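Local coordinates for putative sensory box/GGDEF family protein (Vibrio parahaemolyticus, PDB 3LID), which probably makes cyclic di-GMP from two GTP molecules as a membrane-bound diguanylate cyclase, this piece being its extracellular PDC-fold sensor domain, at residues G89-R94 with I109-S114. Residues are numbered along the deposited sequence; the frame is centred on the assembly and turned at random.
Sequences GTEKVR and ILRDKS. With PO4 (phosphate ion), chain C.
The R111 guanidinium is sandwiched: R94 lies flat on one face, planes 13° and centres 3.7 Å apart, with NH1 offset toward the rim; K113 NZ stands above the rim of the opposite face, and E91 OE1 sits at the edge. R111 NH2 lies over the centre of the R94 group, at whose edge I109 O takes a hydrogen bond from R94 NH1. In this PDC-fold sensor domain the cluster illustrates how one arginine can grip a carboxylate while a second, like-charged one stacks on the first. R111 holds E91 side-on, NE to OE1 at 2.7 Å and NH2 to OE2 at 3.0 Å, the second on the syn lone pair. E91 is extended beyond CG, whereas R111 bends at chi2 and chi3, so that its head lies alongside the carboxylate. R94 NE makes a long contact with E91 OE2, 3.9 Å, with no N-H aimed at the oxygen. R94 NH2 and R111 NH2 are 3.3 Å apart, a repulsion probably offset by E91, which also pairs with R83, and by D140, the partner of R111 NH1.

Loop 109-114 pairs with the residues leading into strand 91-98 through a single bridge, T90 with D112, framed by a nearly straight bond from E91 N to R111 O (175°) and by K113 N to G89 O. L110 CD2 packs on R94 CB (3.7 Å) and E91 CB. K113 NZ donates to a phosphate ion, probably from the crystallisation liquor, which R83 and Y118 also bind. R111 N reaches E91 OE1, at 2.7 Å, from above the carboxylate plane.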
loop_
_atom_site.group_PDB
_atom_site.type_symbol
_atom_site.label_atom_id
_atom_site.label_comp_id
_atom_site.label_asym_id
_atom_site.label_seq_id
_atom_site.Cartn_x
_atom_site.Cartn_y
_atom_site.Cartn_z
ATOM N N GLY A 89 19.178 12.253 8.221
ATOM C CA GLY A 89 18.590 11.263 7.287
ATOM C C GLY A 89 19.283 9.911 7.231
ATOM O O GLY A 89 19.005 9.087 6.328
ATOM N N THR A 90 20.154 9.631 8.190
ATOM C CA THR A 90 20.879 8.352 8.268
ATOM C C THR A 90 20.049 7.358 9.122
ATOM O O THR A 90 19.604 7.695 10.207
ATOM C CB THR A 90 22.287 8.520 8.865
ATOM O OG1 THR A 90 23.077 9.205 7.890
ATOM C CG2 THR A 90 22.951 7.115 9.005
ATOM N N GLU A 91 19.836 6.166 8.592
ATOM C CA GLU A 91 19.103 5.136 9.358
ATOM C C GLU A 91 19.886 4.787 10.627
ATOM O O GLU A 91 21.112 4.511 10.545
ATOM C CB GLU A 91 18.991 3.886 8.523
ATOM C CG GLU A 91 18.092 4.117 7.230
ATOM C CD GLU A 91 18.119 2.952 6.291
ATOM O OE1 GLU A 91 19.200 2.308 6.169
ATOM O OE2 GLU A 91 17.020 2.660 5.646
ATOM N N LYS A 92 19.207 4.766 11.752
ATOM C CA LYS A 92 19.856 4.442 13.051
ATOM C C LYS A 92 19.235 3.129 13.580
ATOM O O LYS A 92 19.939 2.310 14.261
ATOM C CB LYS A 92 19.601 5.517 14.072
ATOM C CG LYS A 92 20.143 6.925 13.657
ATOM C CD LYS A 92 21.630 6.912 13.545
ATOM C CE LYS A 92 22.195 6.445 14.853
ATOM N NZ LYS A 92 23.562 6.938 14.944
ATOM N N VAL A 93 17.941 2.914 13.273
ATOM C CA VAL A 93 17.254 1.703 13.771
ATOM C C VAL A 93 16.488 1.196 12.579
ATOM O O VAL A 93 15.799 1.980 11.914
ATOM C CB VAL A 93 16.239 1.961 14.878
ATOM C CG1 VAL A 93 15.751 0.605 15.403
ATOM C CG2 VAL A 93 16.922 2.710 16.088
ATOM N N ARG A 94 16.679 -0.078 12.240
ATOM C CA ARG A 94 15.991 -0.574 11.043
ATOM C C ARG A 94 15.532 -2.022 11.278
ATOM O O ARG A 94 16.369 -2.941 11.376
ATOM C CB ARG A 94 16.996 -0.563 9.880
ATOM C CG ARG A 94 16.420 -1.114 8.579
ATOM C CD ARG A 94 17.331 -0.768 7.393
ATOM N NE ARG A 94 16.713 -1.235 6.162
ATOM C CZ ARG A 94 17.350 -1.880 5.170
ATOM N NH1 ARG A 94 18.671 -2.160 5.210
ATOM N NH2 ARG A 94 16.622 -2.276 4.104
ATOM N N ILE A 109 22.499 -2.958 8.101
ATOM C CA ILE A 109 22.773 -2.333 6.793
ATOM C C ILE A 109 22.029 -0.970 6.888
ATOM O O ILE A 109 20.796 -0.937 6.703
ATOM C CB ILE A 109 22.281 -3.148 5.598
ATOM C CG1 ILE A 109 23.090 -4.488 5.529
ATOM C CG2 ILE A 109 22.530 -2.380 4.290
ATOM C CD1 ILE A 109 22.475 -5.482 4.597
ATOM N N LEU A 110 22.756 0.086 7.319
ATOM C CA LEU A 110 22.158 1.368 7.657
ATOM C C LEU A 110 22.660 2.404 6.652
ATOM O O LEU A 110 23.873 2.540 6.456
ATOM C CB LEU A 110 22.527 1.759 9.065
ATOM C CG LEU A 110 22.033 0.745 10.083
ATOM C CD1 LEU A 110 22.511 1.090 11.487
ATOM C CD2 LEU A 110 20.470 0.706 10.097
ATOM N N ARG A 111 21.763 3.115 5.997
ATOM C CA ARG A 111 22.167 3.984 4.875
ATOM C C ARG A 111 21.756 5.417 5.101
ATOM O O ARG A 111 20.882 5.735 5.923
ATOM C CB ARG A 111 21.431 3.550 3.613
ATOM C CG ARG A 111 21.913 2.218 3.027
ATOM C CD ARG A 111 21.146 0.995 3.581
ATOM N NE ARG A 111 19.675 1.082 3.789
ATOM C CZ ARG A 111 18.712 0.680 2.949
ATOM N NH1 ARG A 111 18.981 0.143 1.739
ATOM N NH2 ARG A 111 17.468 0.818 3.321
ATOM N N ASP A 112 22.443 6.298 4.363
ATOM C CA ASP A 112 22.047 7.712 4.368
ATOM C C ASP A 112 20.939 7.925 3.326
ATOM O O ASP A 112 21.180 7.794 2.119
ATOM C CB ASP A 112 23.312 8.495 3.921
ATOM C CG ASP A 112 23.061 9.944 3.745
ATOM O OD1 ASP A 112 21.923 10.450 3.890
ATOM O OD2 ASP A 112 24.083 10.602 3.503
ATOM N N LYS A 113 19.715 8.259 3.796
ATOM C CA LYS A 113 18.538 8.409 2.940
ATOM C C LYS A 113 18.246 9.859 2.650
ATOM O O LYS A 113 17.158 10.225 2.179
ATOM C CB LYS A 113 17.331 7.795 3.622
ATOM C CG LYS A 113 17.472 6.309 3.705
ATOM C CD LYS A 113 17.125 5.620 2.351
ATOM C CE LYS A 113 17.479 4.144 2.417
ATOM N NZ LYS A 113 16.938 3.385 1.185
ATOM N N SER A 114 19.231 10.723 2.969
ATOM C CA SER A 114 18.943 12.143 2.847
ATOM C C SER A 114 18.628 12.659 1.442
ATOM O O SER A 114 17.999 13.762 1.338
ATOM C CB SER A 114 20.051 12.966 3.495
ATOM O OG SER A 114 21.238 12.795 2.726
HETATM P P PO4 C . 13.104 2.960 1.175
HETATM O O1 PO4 C . 13.478 1.501 1.498
HETATM O O2 PO4 C . 14.287 3.761 1.736
HETATM O O3 PO4 C . 11.848 3.394 1.874
HETATM O O4 PO4 C . 12.999 3.164 -0.332
HETATM O O HOH W 1 22.675 11.807 6.189
#